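Local coordinates for protein LYND (Lyngbya aestuarii, PDB 4V1T) that probably converts cysteine residues of cyanobactin precursor peptides into thiazolines as an ATP-dependent YcaO cyclodehydratase, at residues B[48-52]-B[53-57]; B[246-249]-B[250-254]; B[344-348]-B[349-353]; B[742-746]-B[747-751]. All coordinates share one frame; numbering follows the deposited sequence.

Contact 1. Residues B[48-52]-B[53-57]; sequences GQYTL and EQIVE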
loop_
_atom_site.group_PDB
_atom_site.type_symbol
_atom_site.label_atom_id
_atom_site.label_comp_id
_atom_site.label_asym_id
_atom_site.label_seq_id
_atom_site.Cartn_x
_atom_site.Cartn_y
_atom_site.Cartn_z
ATOM N N GLY B 48 23.029 17.682 -32.319
ATOM C CA GLY B 48 22.315 17.157 -33.470
ATOM C C GLY B 48 22.587 17.882 -34.777
ATOM O O GLY B 48 22.081 17.471 -35.822
ATOM N N GLN B 49 23.383 18.951 -34.730
ATOM C CA GLN B 49 23.704 19.738 -35.927
ATOM C C GLN B 49 25.010 19.287 -36.589
ATOM O O GLN B 49 25.431 19.879 -37.580
ATOM C CB GLN B 49 23.824 21.233 -35.591
ATOM C CG GLN B 49 22.719 21.811 -34.717
ATOM C CD GLN B 49 22.956 23.277 -34.376
ATOM O OE1 GLN B 49 24.066 23.674 -34.013
ATOM N NE2 GLN B 49 21.912 24.086 -34.490
ATOM N N TYR B 50 25.642 18.246 -36.051
ATOM C CA TYR B 50 27.002 17.878 -36.469
ATOM C C TYR B 50 27.181 16.394 -36.756
ATOM O O TYR B 50 26.688 15.534 -36.024
ATOM C CB TYR B 50 28.007 18.281 -35.392
ATOM C CG TYR B 50 28.081 19.766 -35.115
ATOM C CD1 TYR B 50 27.213 20.369 -34.212
ATOM C CD2 TYR B 50 29.024 20.559 -35.745
ATOM C CE1 TYR B 50 27.284 21.722 -33.952
ATOM C CE2 TYR B 50 29.102 21.910 -35.494
ATOM C CZ TYR B 50 28.230 22.485 -34.595
ATOM O OH TYR B 50 28.304 23.830 -34.339
ATOM N N THR B 51 27.894 16.119 -37.843
ATOM C CA THR B 51 28.426 14.796 -38.142
ATOM C C THR B 51 29.796 14.698 -37.468
ATOM O O THR B 51 30.363 15.718 -37.067
ATOM C CB THR B 51 28.565 14.583 -39.665
ATOM O OG1 THR B 51 27.288 14.756 -40.289
ATOM C CG2 THR B 51 29.073 13.196 -40.004
ATOM N N LEU B 52 30.316 13.481 -37.321
ATOM C CA LEU B 52 31.666 13.275 -36.811
ATOM C C LEU B 52 32.671 14.118 -37.586
ATOM O O LEU B 52 33.478 14.830 -36.999
ATOM C CB LEU B 52 32.054 11.797 -36.895
ATOM C CG LEU B 52 33.476 11.446 -36.425
ATOM C CD1 LEU B 52 33.620 11.686 -34.931
ATOM C CD2 LEU B 52 33.818 10.006 -36.767
ATOM N N GLU B 53 32.605 14.035 -38.905
ATOM C CA GLU B 53 33.493 14.792 -39.775
ATOM C C GLU B 53 33.518 16.260 -39.362
ATOM O O GLU B 53 34.579 16.869 -39.239
ATOM C CB GLU B 53 33.050 14.650 -41.233
ATOM C CG GLU B 53 33.063 13.216 -41.742
ATOM C CD GLU B 53 32.448 13.083 -43.118
ATOM O OE1 GLU B 53 31.872 14.072 -43.611
ATOM O OE2 GLU B 53 32.540 11.984 -43.703
ATOM N N GLN B 54 32.337 16.814 -39.114
ATOM C CA GLN B 54 32.206 18.229 -38.793
ATOM C C GLN B 54 32.783 18.580 -37.423
ATOM O O GLN B 54 33.348 19.653 -37.245
ATOM C CB GLN B 54 30.738 18.640 -38.863
ATOM C CG GLN B 54 30.195 18.703 -40.280
ATOM C CD GLN B 54 28.692 18.562 -40.319
ATOM O OE1 GLN B 54 28.173 17.463 -40.489
ATOM N NE2 GLN B 54 27.983 19.669 -40.136
ATOM N N ILE B 55 32.631 17.676 -36.462
ATOM C CA ILE B 55 33.148 17.884 -35.113
ATOM C C ILE B 55 34.674 17.834 -35.104
ATOM O O ILE B 55 35.319 18.607 -34.396
ATOM C CB ILE B 55 32.612 16.829 -34.126
ATOM C CG1 ILE B 55 31.083 16.932 -34.012
ATOM C CG2 ILE B 55 33.241 17.006 -32.739
ATOM C CD1 ILE B 55 30.424 15.708 -33.417
ATOM N N VAL B 56 35.238 16.920 -35.888
ATOM C CA VAL B 56 36.686 16.746 -35.950
ATOM C C VAL B 56 37.375 18.003 -36.492
ATOM O O VAL B 56 38.471 18.358 -36.042
ATOM C CB VAL B 56 37.069 15.526 -36.824
ATOM C CG1 VAL B 56 38.581 15.440 -37.020
ATOM C CG2 VAL B 56 36.558 14.241 -36.190
ATOM N N GLU B 57 36.736 18.665 -37.456
ATOM C CA GLU B 57 37.286 19.895 -38.012
ATOM C C GLU B 57 36.907 21.088 -37.134
ATOM O O GLU B 57 37.689 22.020 -36.964
ATOM C CB GLU B 57 36.827 20.097 -39.463
ATOM C CG GLU B 57 35.652 21.048 -39.671
ATOM C CD GLU B 57 35.401 21.339 -41.142
ATOM O OE1 GLU B 57 36.135 20.797 -42.003
ATOM O OE2 GLU B 57 34.474 22.125 -41.439
#
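In the winged helix-turn-helix domain, where edge strand 50-51 passes into helix 52-58, Gln54 folds back onto Thr51, the N-cap residue. Gln54 OE1 accepts a bond of 3.0 Å from Thr51 N, whose N-H comes from above the amide plane. This is one of the two bonds of a capping box; the reciprocal one, from the threonine hydroxyl, is missing. Instead Thr51 OG1 donates to the same oxygen, Gln54 OE1, at 2.9 Å and nearly in line with its C=O bond, and one carbonyl thus grips two donors. Glutamine suits this place because its chain is long enough to fold back to the N-cap residue and ends in an acceptor; with chi1 of -72° CG lies beside the backbone N. With an alanine here, Thr51 N and OG1 would probably lose their shared acceptor and the hydroxyl would be freer to turn. The main chain closes the turn through Ile55 N to Thr51 O (3.1 Å) and Val56 N to Leu52 O (2.9 Å). Leu52 also packs on Ile68 and Leu72 of helix 65-78. Beside the polar cluster, Tyr50 CB packs on Ile55 CG1 at 3.6 Å, and the ring presents its edge to Gln54, with CD2 4.0 Å from Gln54 CB.

Contact 2. Residues B[246-249]-B[250-254]; sequences RATL and PSTLQ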
loop_
_atom_site.group_PDB
_atom_site.type_symbol
_atom_site.label_atom_id
_atom_site.label_comp_id
_atom_site.label_asym_id
_atom_site.label_seq_id
_atom_site.Cartn_x
_atom_site.Cartn_y
_atom_site.Cartn_z
ATOM N N ARG B 246 -23.076 5.352 -20.930
ATOM C CA ARG B 246 -23.781 6.564 -21.320
ATOM C C ARG B 246 -23.042 7.875 -21.139
ATOM O O ARG B 246 -23.190 8.783 -21.931
ATOM C CB ARG B 246 -25.129 6.623 -20.615
ATOM C CG ARG B 246 -26.054 5.520 -21.056
ATOM C CD ARG B 246 -26.971 5.080 -19.942
ATOM N NE ARG B 246 -28.249 5.782 -19.986
ATOM C CZ ARG B 246 -29.251 5.474 -20.793
ATOM N NH1 ARG B 246 -29.157 4.468 -21.646
ATOM N NH2 ARG B 246 -30.351 6.185 -20.744
ATOM N N ALA B 247 -22.240 7.947 -20.101
ATOM C CA ALA B 247 -21.704 9.207 -19.596
ATOM C C ALA B 247 -20.395 9.572 -20.266
ATOM O O ALA B 247 -19.340 9.005 -19.940
ATOM C CB ALA B 247 -21.516 9.119 -18.102
ATOM N N THR B 248 -20.458 10.521 -21.197
ATOM C CA THR B 248 -19.278 10.900 -21.975
ATOM C C THR B 248 -19.218 12.390 -22.281
ATOM O O THR B 248 -20.151 12.946 -22.849
ATOM C CB THR B 248 -19.223 10.138 -23.310
ATOM O OG1 THR B 248 -19.448 8.745 -23.079
ATOM C CG2 THR B 248 -17.850 10.324 -23.975
ATOM N N LEU B 249 -18.122 13.030 -21.887
ATOM C CA LEU B 249 -17.803 14.367 -22.359
ATOM C C LEU B 249 -16.908 14.222 -23.576
ATOM O O LEU B 249 -16.172 13.244 -23.679
ATOM C CB LEU B 249 -17.069 15.180 -21.288
ATOM C CG LEU B 249 -17.785 15.527 -19.987
ATOM C CD1 LEU B 249 -16.866 16.396 -19.130
ATOM C CD2 LEU B 249 -19.100 16.233 -20.252
ATOM N N PRO B 250 -16.946 15.196 -24.499
ATOM C CA PRO B 250 -16.008 15.102 -25.615
ATOM C C PRO B 250 -14.554 15.239 -25.168
ATOM O O PRO B 250 -13.639 14.906 -25.919
ATOM C CB PRO B 250 -16.414 16.258 -26.537
ATOM C CG PRO B 250 -17.362 17.101 -25.774
ATOM C CD PRO B 250 -17.946 16.266 -24.686
ATOM N N SER B 251 -14.347 15.727 -23.950
ATOM C CA SER B 251 -13.002 15.847 -23.407
ATOM C C SER B 251 -12.535 14.525 -22.806
ATOM O O SER B 251 -11.357 14.188 -22.886
ATOM C CB SER B 251 -12.932 16.976 -22.373
ATOM O OG SER B 251 -13.782 16.729 -21.281
ATOM N N THR B 252 -13.465 13.763 -22.231
ATOM C CA THR B 252 -13.133 12.436 -21.711
ATOM C C THR B 252 -12.909 11.438 -22.855
ATOM O O THR B 252 -12.040 10.557 -22.772
ATOM C CB THR B 252 -14.216 11.888 -20.766
ATOM O OG1 THR B 252 -15.464 11.762 -21.466
ATOM C CG2 THR B 252 -14.388 12.815 -19.556
ATOM N N LEU B 253 -13.696 11.573 -23.919
ATOM C CA LEU B 253 -13.508 10.731 -25.100
ATOM C C LEU B 253 -12.112 10.948 -25.679
ATOM O O LEU B 253 -11.364 10.001 -25.888
ATOM C CB LEU B 253 -14.564 11.037 -26.160
ATOM C CG LEU B 253 -14.416 10.293 -27.494
ATOM C CD1 LEU B 253 -14.501 8.788 -27.286
ATOM C CD2 LEU B 253 -15.477 10.756 -28.492
ATOM N N GLN B 254 -11.781 12.200 -25.940
ATOM C CA GLN B 254 -10.498 12.556 -26.527
ATOM C C GLN B 254 -9.336 12.215 -25.590
ATOM O O GLN B 254 -8.274 11.822 -26.046
ATOM C CB GLN B 254 -10.473 14.047 -26.890
ATOM C CG GLN B 254 -11.028 14.365 -28.268
ATOM C CD GLN B 254 -10.110 13.912 -29.395
ATOM O OE1 GLN B 254 -8.881 14.038 -29.302
ATOM N NE2 GLN B 254 -10.695 13.379 -30.456
#
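Leu249 and Thr252 begin the long helix 250-275, Leu249 as the N-cap residue and Thr252 in the first turn, at a helix end that lies against the second subunit. The hydrogen bonds centre on one backbone oxygen. Leu249 O accepts from Leu253 N at 3.0 Å, a fairly straight bond of 165° that opens the regular helical pattern. The same oxygen, Leu249 O, also receives the hydroxyl of Thr252, OG1, at 2.8 Å, from a donor tilted 18° out of the carbonyl plane. Thr252 can do this because its OG1 stands between its own backbone N and carbonyl carbon (chi1 61°), which turns the hydroxyl back over the start of the helix. Two further hydroxyls find their partners outside this turn: Ser251 OG across the dimer, in Thr262 OG1 of the second subunit, and Thr248 OG1 at Gly187 N, in the loop between strands 180-184 and 189-196. Pro250 suits the first helical position, since a residue there has no turn before it that would need its N-H, and its fixed phi is already near the helical value.

The apolar contacts flank this polar point. Leu249 CB rests on Pro250 CD at 3.7 Å, and the leucine side chain also packs on Phe95 of the second subunit. Thr248 divides its two branches by chemistry, for its methyl faces the helix. That methyl, Thr248 CG2, crosses over to lie 4.0 Å from Leu253 CB and 3.7 Å from Thr252 OG1.

Contact 3. Residues B[344-348]-B[349-353]; sequences RGTTP and EQTVQ. With ADP (adenosine-5'-diphosphate), chain L.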
loop_
_atom_site.group_PDB
_atom_site.type_symbol
_atom_site.label_atom_id
_atom_site.label_comp_id
_atom_site.label_asym_id
_atom_site.label_seq_id
_atom_site.Cartn_x
_atom_site.Cartn_y
_atom_site.Cartn_z
ATOM N N ARG B 344 2.155 -21.686 10.248
ATOM C CA ARG B 344 2.240 -21.399 8.806
ATOM C C ARG B 344 3.688 -21.355 8.323
ATOM O O ARG B 344 4.618 -21.185 9.112
ATOM C CB ARG B 344 1.522 -20.102 8.417
ATOM C CG ARG B 344 0.111 -19.988 8.967
ATOM C CD ARG B 344 -0.858 -19.527 7.899
ATOM N NE ARG B 344 -2.220 -19.397 8.422
ATOM C CZ ARG B 344 -3.315 -19.905 7.850
ATOM N NH1 ARG B 344 -3.251 -20.586 6.706
ATOM N NH2 ARG B 344 -4.497 -19.721 8.424
ATOM N N GLY B 345 3.859 -21.518 7.013
ATOM C CA GLY B 345 5.170 -21.688 6.415
ATOM C C GLY B 345 5.821 -20.401 5.952
ATOM O O GLY B 345 7.007 -20.386 5.656
ATOM N N THR B 346 5.052 -19.319 5.876
ATOM C CA THR B 346 5.602 -18.032 5.489
ATOM C C THR B 346 4.895 -16.903 6.227
ATOM O O THR B 346 3.901 -17.125 6.905
ATOM C CB THR B 346 5.497 -17.810 3.969
ATOM O OG1 THR B 346 6.280 -16.664 3.594
ATOM C CG2 THR B 346 4.056 -17.613 3.543
ATOM N N THR B 347 5.431 -15.695 6.092
ATOM C CA THR B 347 4.883 -14.521 6.757
ATOM C C THR B 347 3.636 -14.044 6.026
ATOM O O THR B 347 3.532 -14.202 4.810
ATOM C CB THR B 347 5.895 -13.363 6.795
ATOM O OG1 THR B 347 6.161 -12.909 5.462
ATOM C CG2 THR B 347 7.193 -13.808 7.439
ATOM N N PRO B 348 2.697 -13.431 6.760
ATOM C CA PRO B 348 1.486 -12.931 6.103
ATOM C C PRO B 348 1.784 -11.814 5.110
ATOM O O PRO B 348 1.008 -11.591 4.177
ATOM C CB PRO B 348 0.620 -12.435 7.272
ATOM C CG PRO B 348 1.578 -12.174 8.372
ATOM C CD PRO B 348 2.691 -13.169 8.209
ATOM N N GLU B 349 2.909 -11.128 5.289
ATOM C CA GLU B 349 3.302 -10.072 4.366
ATOM C C GLU B 349 3.792 -10.643 3.037
ATOM O O GLU B 349 3.560 -10.063 1.980
ATOM C CB GLU B 349 4.379 -9.183 4.997
ATOM C CG GLU B 349 3.874 -8.367 6.181
ATOM C CD GLU B 349 4.395 -8.851 7.522
ATOM O OE1 GLU B 349 4.314 -10.061 7.809
ATOM O OE2 GLU B 349 4.877 -8.011 8.302
ATOM N N GLN B 350 4.479 -11.777 3.092
ATOM C CA GLN B 350 4.863 -12.480 1.875
ATOM C C GLN B 350 3.610 -12.975 1.152
ATOM O O GLN B 350 3.477 -12.797 -0.059
ATOM C CB GLN B 350 5.783 -13.663 2.196
ATOM C CG GLN B 350 6.122 -14.542 1.000
ATOM C CD GLN B 350 6.938 -13.833 -0.060
ATOM O OE1 GLN B 350 6.562 -12.777 -0.555
ATOM N NE2 GLN B 350 8.073 -14.418 -0.415
ATOM N N THR B 351 2.702 -13.593 1.901
ATOM C CA THR B 351 1.447 -14.123 1.336
ATOM C C THR B 351 0.692 -13.014 0.617
ATOM O O THR B 351 0.240 -13.189 -0.512
ATOM C CB THR B 351 0.552 -14.719 2.431
ATOM O OG1 THR B 351 1.275 -15.734 3.139
ATOM C CG2 THR B 351 -0.742 -15.320 1.838
ATOM N N VAL B 352 0.579 -11.862 1.270
ATOM C CA VAL B 352 -0.134 -10.737 0.683
ATOM C C VAL B 352 0.578 -10.309 -0.594
ATOM O O VAL B 352 -0.027 -10.257 -1.655
ATOM C CB VAL B 352 -0.252 -9.560 1.674
ATOM C CG1 VAL B 352 -0.629 -8.269 0.958
ATOM C CG2 VAL B 352 -1.306 -9.872 2.727
ATOM N N GLN B 353 1.879 -10.063 -0.504
ATOM C CA GLN B 353 2.636 -9.591 -1.668
ATOM C C GLN B 353 2.482 -10.497 -2.888
ATOM O O GLN B 353 2.288 -10.020 -4.004
ATOM C CB GLN B 353 4.121 -9.454 -1.346
ATOM C CG GLN B 353 4.925 -9.000 -2.557
ATOM C CD GLN B 353 6.305 -8.508 -2.212
ATOM O OE1 GLN B 353 6.589 -8.170 -1.066
ATOM N NE2 GLN B 353 7.176 -8.458 -3.211
HETATM P PB ADP L . -11.866 -18.583 9.408
HETATM O O1B ADP L . -12.105 -19.930 8.774
HETATM O O2B ADP L . -12.290 -18.505 10.846
HETATM O O3B ADP L . -12.352 -17.451 8.555
HETATM P PA ADP L . -9.312 -17.202 9.246
HETATM O O1A ADP L . -8.135 -17.302 10.182
HETATM O O2A ADP L . -10.144 -15.932 9.245
HETATM O O3A ADP L . -10.249 -18.507 9.451
HETATM O "O5'" ADP L . -8.770 -17.444 7.763
HETATM C "C5'" ADP L . -9.582 -17.192 6.633
HETATM C "C4'" ADP L . -8.996 -17.952 5.455
HETATM O "O4'" ADP L . -7.748 -17.380 5.068
HETATM C "C3'" ADP L . -8.702 -19.398 5.810
HETATM O "O3'" ADP L . -8.983 -20.199 4.669
HETATM C "C2'" ADP L . -7.222 -19.456 6.102
HETATM O "O2'" ADP L . -6.631 -20.695 5.702
HETATM C "C1'" ADP L . -6.684 -18.314 5.263
HETATM N N9 ADP L . -5.523 -17.670 5.922
HETATM C C8 ADP L . -5.530 -16.993 7.090
HETATM N N7 ADP L . -4.290 -16.527 7.377
HETATM C C5 ADP L . -3.477 -16.906 6.382
HETATM C C6 ADP L . -2.043 -16.746 6.065
HETATM N N6 ADP L . -1.249 -16.063 6.920
HETATM N N1 ADP L . -1.576 -17.299 4.925
HETATM C C2 ADP L . -2.377 -17.977 4.083
HETATM N N3 ADP L . -3.695 -18.160 4.311
HETATM C C4 ADP L . -4.290 -17.663 5.422
HETATM O O HOH W 1 1.539 -16.479 5.772
#
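Thr347 and Gln350 meet at the tight start of helix 348-355, where Thr347 OG1 accepts from Gln350 N at 3.1 Å. The threonine oxygen reaches this N-H because it stands between its own backbone N and carbonyl carbon (chi1 65°), and it is further tied to Pro375 O of the second subunit. Close by, Thr351 N bonds to Thr347 O at 3.1 Å, in the carbonyl plane, and Thr346 CG2 presses on Thr351 OG1 at 3.4 Å. This N-capped turn forms one wall of the ADP pocket in the YcaO ATP-binding domain. A water donates to Thr346 O and to Thr351 OG1, each at 2.7 Å, and accepts from ADP N6, which links the helix start to the adenine amino group. Thr351 OG1 is held also by Asn536 OD1. Arg344 spreads its flat guanidinium over the adenine, with ADP C5 3.3 Å above its plane and over its centre, a place that suits a planar cation. Toward the second subunit the two segments hold each other less closely: beyond CB and CG, which touch Thr346 OG1, the Gln350 side chain leads away from 344-348, and it packs on Ala376 of that subunit. Glu349 lies alongside Pro348, its OE1 3.5 Å from Pro348 CG.

Contact 4. Residues B[742-746]-B[747-751]; sequences SRFGE and GRLYD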
loop_
_atom_site.group_PDB
_atom_site.type_symbol
_atom_site.label_atom_id
_atom_site.label_comp_id
_atom_site.label_asym_id
_atom_site.label_seq_id
_atom_site.Cartn_x
_atom_site.Cartn_y
_atom_site.Cartn_z
ATOM N N SER B 742 -28.221 -26.860 12.091
ATOM C CA SER B 742 -29.247 -27.725 12.673
ATOM C C SER B 742 -29.437 -29.032 11.893
ATOM O O SER B 742 -30.436 -29.213 11.192
ATOM C CB SER B 742 -30.578 -26.975 12.758
ATOM O OG SER B 742 -30.475 -25.835 13.608
ATOM N N ARG B 743 -28.476 -29.941 12.037
ATOM C CA ARG B 743 -28.530 -31.252 11.378
ATOM C C ARG B 743 -28.506 -32.344 12.442
ATOM O O ARG B 743 -27.479 -32.586 13.063
ATOM C CB ARG B 743 -27.371 -31.408 10.391
ATOM C CG ARG B 743 -27.329 -30.283 9.356
ATOM C CD ARG B 743 -26.204 -30.457 8.371
ATOM N NE ARG B 743 -26.264 -29.513 7.260
ATOM C CZ ARG B 743 -25.374 -29.477 6.273
ATOM N NH1 ARG B 743 -24.343 -30.316 6.266
ATOM N NH2 ARG B 743 -25.502 -28.596 5.294
ATOM N N PHE B 744 -29.649 -32.996 12.643
ATOM C CA PHE B 744 -29.862 -33.831 13.821
ATOM C C PHE B 744 -29.950 -35.321 13.522
ATOM O O PHE B 744 -30.637 -36.061 14.236
ATOM C CB PHE B 744 -31.139 -33.383 14.544
ATOM C CG PHE B 744 -31.125 -31.940 14.955
ATOM C CD1 PHE B 744 -29.950 -31.340 15.384
ATOM C CD2 PHE B 744 -32.288 -31.188 14.933
ATOM C CE1 PHE B 744 -29.924 -30.014 15.761
ATOM C CE2 PHE B 744 -32.273 -29.856 15.318
ATOM C CZ PHE B 744 -31.096 -29.268 15.736
ATOM N N GLY B 745 -29.250 -35.768 12.488
ATOM C CA GLY B 745 -29.140 -37.196 12.213
ATOM C C GLY B 745 -28.347 -37.890 13.309
ATOM O O GLY B 745 -27.584 -37.252 14.032
ATOM N N GLU B 746 -28.535 -39.196 13.437
ATOM C CA GLU B 746 -27.863 -39.979 14.471
ATOM C C GLU B 746 -26.340 -39.928 14.310
ATOM O O GLU B 746 -25.834 -39.721 13.214
ATOM C CB GLU B 746 -28.349 -41.437 14.435
ATOM C CG GLU B 746 -27.929 -42.226 13.192
ATOM C CD GLU B 746 -28.561 -43.615 13.126
ATOM O OE1 GLU B 746 -29.428 -43.939 13.968
ATOM O OE2 GLU B 746 -28.197 -44.391 12.221
ATOM N N GLY B 747 -25.626 -40.104 15.416
ATOM C CA GLY B 747 -24.173 -40.123 15.408
ATOM C C GLY B 747 -23.533 -39.350 16.551
ATOM O O GLY B 747 -23.997 -39.369 17.688
ATOM N N ARG B 748 -22.453 -38.660 16.225
ATOM C CA ARG B 748 -21.624 -37.988 17.207
ATOM C C ARG B 748 -22.373 -36.937 18.035
ATOM O O ARG B 748 -22.079 -36.744 19.220
ATOM C CB ARG B 748 -20.430 -37.324 16.501
ATOM C CG ARG B 748 -19.424 -38.290 15.903
ATOM C CD ARG B 748 -18.284 -37.558 15.212
ATOM N NE ARG B 748 -17.698 -36.530 16.064
ATOM C CZ ARG B 748 -16.742 -36.749 16.964
ATOM N NH1 ARG B 748 -16.247 -37.968 17.150
ATOM N NH2 ARG B 748 -16.274 -35.740 17.686
ATOM N N LEU B 749 -23.326 -36.256 17.410
ATOM C CA LEU B 749 -24.078 -35.200 18.084
ATOM C C LEU B 749 -24.723 -35.717 19.369
ATOM O O LEU B 749 -24.746 -35.027 20.388
ATOM C CB LEU B 749 -25.143 -34.626 17.150
ATOM C CG LEU B 749 -25.904 -33.407 17.672
ATOM C CD1 LEU B 749 -24.992 -32.192 17.805
ATOM C CD2 LEU B 749 -27.071 -33.093 16.759
ATOM N N TYR B 750 -25.224 -36.941 19.316
ATOM C CA TYR B 750 -25.883 -37.569 20.459
ATOM C C TYR B 750 -24.887 -38.339 21.320
ATOM O O TYR B 750 -24.976 -38.319 22.551
ATOM C CB TYR B 750 -27.002 -38.521 19.974
ATOM C CG TYR B 750 -28.069 -37.839 19.131
ATOM C CD1 TYR B 750 -29.190 -37.274 19.721
ATOM C CD2 TYR B 750 -27.947 -37.745 17.751
ATOM C CE1 TYR B 750 -30.159 -36.641 18.961
ATOM C CE2 TYR B 750 -28.919 -37.114 16.983
ATOM C CZ TYR B 750 -30.013 -36.558 17.596
ATOM O OH TYR B 750 -30.969 -35.936 16.834
ATOM N N ASP B 751 -23.935 -39.008 20.670
ATOM C CA ASP B 751 -23.104 -40.017 21.334
ATOM C C ASP B 751 -21.892 -39.454 22.090
ATOM O O ASP B 751 -21.578 -39.917 23.188
ATOM C CB ASP B 751 -22.608 -41.040 20.308
ATOM C CG ASP B 751 -23.744 -41.798 19.639
ATOM O OD1 ASP B 751 -24.914 -41.393 19.793
ATOM O OD2 ASP B 751 -23.464 -42.797 18.947
#
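Tyr750 points back from the first turn of helix 748-755 onto the loop before it, and its hydroxyl meets the carbonyl of Phe744. Tyr750 OH donates to Phe744 O at 2.6 Å, from a position tilted 28° out of the carbonyl plane. The ring lies with its edge to the backbone: Phe744 O and Gly745 O both sit near its plane, and Gly745 O comes within 3.2 Å of Tyr750 CE2. With chi1 of -58° the ring starts beside its own backbone N, on the side from which it can run back along residues 744-746. A phenylalanine in its place would keep the ring but would probably leave Phe744 O without this donor and loosen the hold of the helix on the loop.

Leu749, also directed back at the loop, crosses Phe744 at a slant. Its CD2 reaches the edge of the Phe744 ring, 3.6 Å from CD1, and lies 3.8 Å from Arg743 O; a branched apolar chain fits here, as it also packs on Ala556 and Tyr560 of helix 538-561. The Phe744 ring in turn meets that of Tyr560 with their planes at about 70°. Arg738 NH2 is hydrogen-bonded to both Arg743 O and Gly745 O, which ties the loop to the chain just before it.

Gly747 makes the bend between the two parts possible, because at its positive phi of 137° a CB would collide with Glu746 O. Its own carbonyl, Gly747 O, accepts from Asp751 N at 3.0 Å and from Tyr750 N, the pattern of a helix start with glycine at the N-cap.

Overall arrangement
Followed from the N terminus, the four contacts come strictly in series, and none nests in or crosses another. Each closes a short local turn where the chain enters a helix. Contact 1 joins a sheet-edge strand to a helix of the winged helix-turn-helix domain. Contact 2 starts a long helix at the subunit interface, its centre about 49 Å from that of contact 1. Contact 3 lies on the nucleotide pocket and, like contact 2, touches the second subunit. Contact 4 turns the chain into its last helix, 748-755; its centre is about 38 Å from that of contact 3 and about 94 Å from that of contact 1, across the centre of the chain.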